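Local structure of replication protein A (Methanococcus maripaludis, 3E0E) at residues K40-K45 / G53-E58; A60-K65 / D88-I93. The protein probably binds DNA as part of archaeal replication protein A, the present chain being one OB-fold nucleic acid binding domain of the longer protein. One frame throughout, in Å; residues are numbered along the deposited sequence.

Contact 1: residues K40-K45 / G53-E58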
# COMPACT_ATOMS: atom_id res chain seq x y z
N LYS A 40 -5.20 -5.30 -6.02
CA LYS A 40 -5.67 -5.52 -4.66
C LYS A 40 -5.43 -4.18 -3.98
O LYS A 40 -4.29 -3.73 -3.89
CB LYS A 40 -4.86 -6.62 -3.97
CG LYS A 40 -5.70 -7.62 -3.17
CD LYS A 40 -5.40 -7.59 -1.68
CE LYS A 40 -4.00 -8.11 -1.34
NZ LYS A 40 -3.99 -9.57 -1.00
N SER A 41 -6.50 -3.52 -3.54
CA SER A 41 -6.36 -2.24 -2.87
C SER A 41 -6.25 -2.40 -1.35
O SER A 41 -6.88 -3.29 -0.77
CB SER A 41 -7.54 -1.33 -3.19
OG SER A 41 -7.62 -1.06 -4.58
N LEU A 42 -5.46 -1.53 -0.74
CA LEU A 42 -5.28 -1.54 0.71
C LEU A 42 -5.51 -0.13 1.21
O LEU A 42 -5.27 0.84 0.49
CB LEU A 42 -3.84 -1.92 1.08
CG LEU A 42 -3.27 -3.26 0.61
CD1 LEU A 42 -1.85 -3.43 1.17
CD2 LEU A 42 -4.18 -4.38 1.08
N PHE A 43 -6.00 0.00 2.43
CA PHE A 43 -6.14 1.32 3.01
C PHE A 43 -5.11 1.29 4.12
O PHE A 43 -5.18 0.47 5.03
CB PHE A 43 -7.54 1.59 3.56
CG PHE A 43 -7.81 3.04 3.80
CD1 PHE A 43 -7.95 3.54 5.09
CD2 PHE A 43 -7.86 3.93 2.73
CE1 PHE A 43 -8.15 4.90 5.31
CE2 PHE A 43 -8.05 5.29 2.93
CZ PHE A 43 -8.20 5.78 4.23
N LEU A 44 -4.13 2.19 4.02
CA LEU A 44 -3.03 2.25 4.97
C LEU A 44 -3.11 3.46 5.87
O LEU A 44 -3.56 4.52 5.45
CB LEU A 44 -1.72 2.27 4.19
CG LEU A 44 -1.55 1.09 3.22
CD1 LEU A 44 -0.44 1.40 2.24
CD2 LEU A 44 -1.25 -0.17 4.01
N LYS A 45 -2.63 3.32 7.10
CA LYS A 45 -2.67 4.42 8.05
C LYS A 45 -1.49 4.41 9.01
O LYS A 45 -1.00 3.35 9.38
CB LYS A 45 -3.96 4.36 8.87
CG LYS A 45 -4.07 5.46 9.93
CD LYS A 45 -5.29 5.29 10.83
CE LYS A 45 -5.14 4.11 11.78
NZ LYS A 45 -6.21 4.09 12.83
N GLY A 53 -3.37 2.19 -1.04
CA GLY A 53 -2.21 1.54 -1.63
C GLY A 53 -2.71 0.56 -2.67
O GLY A 53 -3.70 -0.11 -2.44
N THR A 54 -2.03 0.49 -3.81
CA THR A 54 -2.46 -0.44 -4.85
C THR A 54 -1.40 -1.50 -5.16
O THR A 54 -0.27 -1.20 -5.55
CB THR A 54 -2.83 0.31 -6.16
OG1 THR A 54 -1.72 1.11 -6.60
CG2 THR A 54 -4.04 1.21 -5.92
N LEU A 55 -1.79 -2.75 -4.94
CA LEU A 55 -0.93 -3.91 -5.18
C LEU A 55 -1.30 -4.41 -6.57
O LEU A 55 -2.45 -4.74 -6.82
CB LEU A 55 -1.21 -5.00 -4.14
CG LEU A 55 -0.88 -4.70 -2.68
CD1 LEU A 55 -1.46 -5.79 -1.80
CD2 LEU A 55 0.63 -4.59 -2.49
N TRP A 56 -0.32 -4.47 -7.46
CA TRP A 56 -0.59 -4.90 -8.83
C TRP A 56 -0.03 -6.27 -9.18
O TRP A 56 0.99 -6.70 -8.65
CB TRP A 56 -0.04 -3.88 -9.83
CG TRP A 56 -0.59 -2.50 -9.65
CD1 TRP A 56 -0.00 -1.47 -8.98
CD2 TRP A 56 -1.83 -2.01 -10.16
NE1 TRP A 56 -0.81 -0.36 -9.03
CE2 TRP A 56 -1.94 -0.66 -9.75
CE3 TRP A 56 -2.87 -2.57 -10.91
CZ2 TRP A 56 -3.04 0.13 -10.07
CZ3 TRP A 56 -3.97 -1.78 -11.24
CH2 TRP A 56 -4.04 -0.44 -10.81
N ASN A 57 -0.74 -6.93 -10.09
CA ASN A 57 -0.36 -8.24 -10.59
C ASN A 57 0.01 -9.23 -9.48
O ASN A 57 -0.81 -9.51 -8.62
CB ASN A 57 0.76 -8.05 -11.61
CG ASN A 57 0.42 -6.98 -12.64
OD1 ASN A 57 -0.72 -6.89 -13.11
ND2 ASN A 57 1.41 -6.16 -12.99
N GLU A 58 1.23 -9.76 -9.49
CA GLU A 58 1.60 -10.74 -8.46
C GLU A 58 1.49 -10.23 -7.02
O GLU A 58 1.16 -10.98 -6.12
CB GLU A 58 3.01 -11.29 -8.69
CG GLU A 58 4.10 -10.25 -8.73
CD GLU A 58 4.53 -9.94 -10.14
OE1 GLU A 58 5.72 -10.17 -10.46
OE2 GLU A 58 3.69 -9.46 -10.94

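Contact 2: residues A60-K65 / D88-I93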
# COMPACT_ATOMS: atom_id res chain seq x y z
N ALA A 60 -0.71 -8.60 -5.86
CA ALA A 60 -2.11 -8.60 -5.46
C ALA A 60 -2.40 -9.87 -4.66
O ALA A 60 -3.44 -9.97 -4.01
CB ALA A 60 -3.01 -8.52 -6.69
N ASP A 61 -1.50 -10.84 -4.73
CA ASP A 61 -1.67 -12.09 -4.00
C ASP A 61 -0.79 -12.15 -2.76
O ASP A 61 -0.73 -13.18 -2.08
CB ASP A 61 -1.38 -13.28 -4.91
CG ASP A 61 -2.55 -13.61 -5.82
OD1 ASP A 61 -2.31 -13.98 -6.99
OD2 ASP A 61 -3.70 -13.50 -5.36
N PHE A 62 -0.13 -11.04 -2.45
CA PHE A 62 0.72 -10.97 -1.26
C PHE A 62 -0.15 -11.18 -0.03
O PHE A 62 -1.22 -10.58 0.10
CB PHE A 62 1.40 -9.60 -1.18
CG PHE A 62 2.38 -9.49 -0.06
CD1 PHE A 62 3.66 -10.00 -0.19
CD2 PHE A 62 2.03 -8.87 1.13
CE1 PHE A 62 4.58 -9.91 0.85
CE2 PHE A 62 2.93 -8.77 2.18
CZ PHE A 62 4.21 -9.29 2.04
N GLU A 63 0.30 -12.03 0.89
CA GLU A 63 -0.47 -12.31 2.10
C GLU A 63 -0.40 -11.15 3.09
O GLU A 63 0.58 -10.99 3.81
CB GLU A 63 0.02 -13.60 2.76
CG GLU A 63 1.50 -13.62 3.10
CD GLU A 63 1.92 -14.86 3.86
OE1 GLU A 63 1.83 -15.98 3.30
OE2 GLU A 63 2.34 -14.73 5.03
N VAL A 64 -1.47 -10.36 3.12
CA VAL A 64 -1.57 -9.21 4.01
C VAL A 64 -2.92 -9.30 4.72
O VAL A 64 -3.92 -9.68 4.11
CB VAL A 64 -1.48 -7.88 3.24
CG1 VAL A 64 -2.28 -6.79 3.95
CG2 VAL A 64 -0.04 -7.45 3.13
N LYS A 65 -2.93 -8.95 6.00
CA LYS A 65 -4.16 -9.02 6.79
C LYS A 65 -4.39 -7.69 7.49
O LYS A 65 -3.45 -6.93 7.73
CB LYS A 65 -4.03 -10.14 7.82
CG LYS A 65 -3.54 -11.45 7.21
CD LYS A 65 -2.87 -12.36 8.24
CE LYS A 65 -2.10 -13.48 7.55
NZ LYS A 65 -1.32 -14.33 8.50
N ASP A 88 5.51 -0.87 -5.15
CA ASP A 88 6.62 -1.50 -5.87
C ASP A 88 7.06 -2.71 -5.05
O ASP A 88 7.40 -3.76 -5.60
CB ASP A 88 7.80 -0.54 -6.00
CG ASP A 88 7.53 0.59 -6.98
OD1 ASP A 88 8.20 1.64 -6.87
OD2 ASP A 88 6.67 0.42 -7.86
N ASN A 89 7.04 -2.56 -3.74
CA ASN A 89 7.44 -3.63 -2.84
C ASN A 89 6.72 -3.52 -1.51
O ASN A 89 6.41 -2.42 -1.05
CB ASN A 89 8.96 -3.58 -2.61
CG ASN A 89 9.45 -4.71 -1.73
OD1 ASN A 89 9.79 -4.51 -0.56
ND2 ASN A 89 9.48 -5.92 -2.29
N ILE A 90 6.44 -4.67 -0.90
CA ILE A 90 5.77 -4.69 0.39
C ILE A 90 6.30 -5.84 1.25
O ILE A 90 6.61 -6.93 0.75
CB ILE A 90 4.22 -4.83 0.22
CG1 ILE A 90 3.55 -4.81 1.60
CG2 ILE A 90 3.88 -6.09 -0.57
CD1 ILE A 90 2.03 -4.64 1.53
N GLY A 91 6.44 -5.57 2.54
CA GLY A 91 6.92 -6.57 3.47
C GLY A 91 6.20 -6.35 4.78
O GLY A 91 5.76 -5.24 5.06
N ILE A 92 6.07 -7.39 5.59
CA ILE A 92 5.40 -7.26 6.87
C ILE A 92 6.39 -6.98 7.99
O ILE A 92 7.31 -7.76 8.23
CB ILE A 92 4.60 -8.54 7.20
CG1 ILE A 92 3.57 -8.81 6.10
CG2 ILE A 92 3.92 -8.40 8.55
CD1 ILE A 92 2.87 -10.13 6.24
N ILE A 93 6.19 -5.86 8.67
CA ILE A 93 7.05 -5.48 9.78
C ILE A 93 6.60 -6.22 11.03
O ILE A 93 7.39 -6.89 11.70
CB ILE A 93 6.96 -3.96 10.05
CG1 ILE A 93 7.41 -3.19 8.81
CG2 ILE A 93 7.77 -3.60 11.29
CD1 ILE A 93 8.79 -3.54 8.31

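Contact 1: residues K40-K45 / G53-E58
L55 packs against K40 and L42 on the inward face of the antiparallel β hairpin made by strands 37-46 and 49-56 of this OB fold. Its CD1 touches both: it lies 3.5 Å from K40 CE, tighter than a usual carbon contact, and 3.8 Å from L42 CD1. The K40 and L55 side chains run alongside each other, pointing the same way, whereas L42 comes across at a slant. An alanine at L55 would probably open a gap beside L42 CD1, K40 CE and I90, leaving the K40 chain without its apolar neighbour. K40, partly exposed, bends away from the hairpin, and its NZ hydrogen-bonds to the carbonyls of A60 and F62. The other face is loosely joined. S41 and T54 form a non-hydrogen-bonded pair whose side chains come no nearer than 4.4 Å, S41 OG to T54 CG2, and S41 OG turns to R52 instead. Between the two faces the backbones are tied by paired bonds at K40-L55 and L42-G53. G53 brings no side chain against L44 CD1, and its N reaches L42 O at 2.8 Å in a nearly straight bond (171° at the hydrogen).

Contact 2: residues A60-K65 / D88-I93
F62 lays one face of its ring over I90, whose CG2 methyl sits 3.7 Å from the ring centroid and 10° off the normal, a CH-pi contact centred on the ring. With CG anti to the backbone N (chi1 -175°), the F62 ring extends from its loop toward strand 89-92. At the ring's rim, I92 CG1 meets F62 CE2 at 4.0 Å, close to the ring plane. The far end of the ring rests against backbone: F62 CE1 is 3.6 Å from I90 O, and F62 CZ is 4.1 Å from G91 CA, approached obliquely. V64 CG2 lies in the ring plane at its edge and touches I90 CD1 at 3.8 Å, linking the two apolar groups into one patch. The extended I92 chain (chi2 172°) brings CD1 within 3.4 Å of E63 O, a plain methyl-carbonyl contact.

Further out, each side has its own supports. I90 packs on A70 and V72 of strand 69-78 and on L42, while G91 pairs through its backbone with E71; a classic β bulge, D88 and N89 both facing S73, precedes them. The loop is fixed by a salt bridge from D61 OD2 to K26 NZ, by a hydrogen bond from K65 N to D68 OD2, and by V64 resting on V20. It follows the third main strand, where many OB folds place a helix against the end of the barrel; here a short 3-10 turn and the F62 ring occupy that place in the chain.

No hydrogen bond spans 60-65 and 88-93, so the loop is held to the strand by shape and dispersion, while the polar bonds of each segment go to other parts of the chain.

Overall arrangement
Contact 1 is buried near the centre of the chain and joins neighbouring strands of one hairpin; contact 2 lies nearer the surface and fits a loop against the last strand, 89-92. Their chemistry follows their place: four backbone hydrogen bonds set the register at 40-45/53-58, whereas the contact at 60-65/88-93 is apolar, without a hydrogen bond across it, and has an aromatic ring as its main surface. The two meet through L55 and I90. L55 CD2 of contact 1 packs on I90 CG2, the methyl that F62 covers in contact 2, and A60 CB approaches L55 O. Core leucines thus continue into the isoleucine-phenylalanine patch, with both contacts reaching the same curled sheet.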